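Local coordinates for protein putative activator of HSP90 (Plasmodium falciparum, PDB 3N72) that probably binds the Hsp90 chaperone and stimulates its ATPase activity, the part present being its N-terminal Aha1-type domain, at residues Phe124-Asp127 against Ser128-Lys132. Sequence-based numbering, arbitrary orientation.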
loop_
_atom_site.group_PDB
_atom_site.type_symbol
_atom_site.label_atom_id
_atom_site.label_comp_id
_atom_site.label_asym_id
_atom_site.label_seq_id
_atom_site.Cartn_x
_atom_site.Cartn_y
_atom_site.Cartn_z
ATOM N N PHE B 124 16.489 44.017 20.607
ATOM C CA PHE B 124 15.118 44.509 20.707
ATOM C C PHE B 124 14.121 43.469 20.181
ATOM O O PHE B 124 13.127 43.190 20.836
ATOM C CB PHE B 124 14.931 45.830 19.958
ATOM C CG PHE B 124 13.487 46.233 19.817
ATOM C CD1 PHE B 124 12.750 46.660 20.927
ATOM C CD2 PHE B 124 12.850 46.166 18.583
ATOM C CE1 PHE B 124 11.392 47.017 20.798
ATOM C CE2 PHE B 124 11.509 46.530 18.453
ATOM C CZ PHE B 124 10.783 46.953 19.568
ATOM N N ILE B 125 14.414 42.896 19.014
ATOM C CA ILE B 125 13.544 41.870 18.411
ATOM C C ILE B 125 13.442 40.661 19.318
ATOM O O ILE B 125 12.346 40.188 19.587
ATOM C CB ILE B 125 14.013 41.420 17.007
ATOM C CG1 ILE B 125 13.853 42.582 16.020
ATOM C CG2 ILE B 125 13.188 40.189 16.533
ATOM C CD1 ILE B 125 14.491 42.346 14.688
ATOM N N TYR B 126 14.583 40.166 19.790
ATOM C CA TYR B 126 14.587 39.021 20.705
ATOM C C TYR B 126 13.766 39.284 21.963
ATOM O O TYR B 126 12.887 38.501 22.294
ATOM C CB TYR B 126 16.010 38.598 21.080
ATOM C CG TYR B 126 16.055 37.444 22.060
ATOM C CD1 TYR B 126 16.058 36.112 21.605
ATOM C CD2 TYR B 126 16.072 37.667 23.435
ATOM C CE1 TYR B 126 16.080 35.065 22.491
ATOM C CE2 TYR B 126 16.095 36.606 24.336
ATOM C CZ TYR B 126 16.103 35.312 23.857
ATOM O OH TYR B 126 16.128 34.264 24.744
ATOM N N ASP B 127 14.065 40.380 22.668
ATOM C CA ASP B 127 13.368 40.693 23.917
ATOM C C ASP B 127 11.889 40.972 23.713
ATOM O O ASP B 127 11.064 40.508 24.493
ATOM C CB ASP B 127 14.011 41.894 24.618
ATOM C CG ASP B 127 15.348 41.565 25.239
ATOM O OD1 ASP B 127 15.634 40.372 25.528
ATOM O OD2 ASP B 127 16.111 42.525 25.466
ATOM N N SER B 128 11.549 41.719 22.669
ATOM C CA SER B 128 10.170 42.186 22.514
ATOM C C SER B 128 9.233 41.150 21.927
ATOM O O SER B 128 8.046 41.163 22.230
ATOM C CB SER B 128 10.077 43.470 21.691
ATOM O OG SER B 128 10.554 43.288 20.378
ATOM N N ILE B 129 9.765 40.257 21.098
ATOM C CA ILE B 129 8.920 39.322 20.355
ATOM C C ILE B 129 9.310 37.865 20.598
ATOM O O ILE B 129 8.442 37.028 20.882
ATOM C CB ILE B 129 8.959 39.611 18.830
ATOM C CG1 ILE B 129 8.465 41.024 18.533
ATOM C CG2 ILE B 129 8.082 38.610 18.018
ATOM C CD1 ILE B 129 8.700 41.408 17.107
ATOM N N LEU B 130 10.599 37.554 20.477
ATOM C CA LEU B 130 11.008 36.139 20.342
ATOM C C LEU B 130 10.968 35.331 21.632
ATOM O O LEU B 130 10.475 34.190 21.643
ATOM C CB LEU B 130 12.388 36.004 19.677
ATOM C CG LEU B 130 12.512 36.417 18.211
ATOM C CD1 LEU B 130 13.959 36.464 17.851
ATOM C CD2 LEU B 130 11.785 35.436 17.279
ATOM N N LYS B 131 11.488 35.913 22.708
ATOM C CA LYS B 131 11.707 35.166 23.946
ATOM C C LYS B 131 10.420 34.646 24.571
ATOM O O LYS B 131 10.449 33.667 25.305
ATOM C CB LYS B 131 12.527 35.979 24.961
ATOM C CG LYS B 131 11.800 37.100 25.678
ATOM C CD LYS B 131 12.782 37.827 26.626
ATOM C CE LYS B 131 12.165 39.016 27.332
ATOM N NZ LYS B 131 13.158 39.645 28.241
ATOM N N LYS B 132 9.295 35.299 24.285
ATOM C CA LYS B 132 8.029 34.820 24.812
ATOM C C LYS B 132 7.047 34.451 23.687
ATOM O O LYS B 132 6.752 33.267 23.495
ATOM C CB LYS B 132 7.439 35.799 25.845
ATOM C CG LYS B 132 6.260 35.233 26.632
ATOM C CD LYS B 132 5.636 36.282 27.580
ATOM C CE LYS B 132 4.515 35.684 28.438
ATOM N NZ LYS B 132 3.408 35.114 27.612
HETATM O O HOH W 1 9.078 38.347 24.165
#
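Ser128 turns its hydroxyl back onto the carbonyl of Phe124, one helical turn earlier, a classic way for serine to satisfy its hydroxyl within a helix. OG donates to Phe124 O over 2.6 Å, coming in above the carbonyl plane, while Ser128 N binds the same oxygen from the opposite face, so two donors of one residue share one acceptor. A chi1 of 62° holds OG between backbone N and carbonyl carbon, and from there it also lies over the centre of the Phe124 ring, 3.7 Å above its plane; CB adds a CH-pi contact to the same ring.

Ile125 O accepts both the i+4 donor Ile129 N and the i+5 donor Leu130 N, the latter at 3.3 Å. At Tyr126 O the i+5 bond from Lys131 N takes over, 3.0 Å long and in the carbonyl plane, whereas that from Leu130 N is weak. A water donates to Asp127 O and weakly accepts from Lys132 N, bridging the two across this pi-type turn.

With this register Lys131 crosses the Tyr126 ring at about a right angle, its CB 3.7 Å from CE2 and over the ring face. Tyr126 CG, anti to the backbone N (chi1 178°), carries the ring there; the ring also makes a cation-pi contact with Arg115 of strand 112-115. Beyond CG the lysine chain runs extended past Asp127 O, and NZ ends 3.7 Å from Asp127 OD1, a long salt bridge. On the buried flank Ile125 CG2 lies alongside Leu130 CD1, and both residues pack on Ile46 and Trp78 of the antiparallel sheet, against which helix 120-142 lies.

Chemically, the wide turn keeps its carbonyls bonded through a shared acceptor at Ile125 O and a water at Asp127 O, while Asp127, paired with Arg123 through OD2, probably gains only modest further attraction from Lys131.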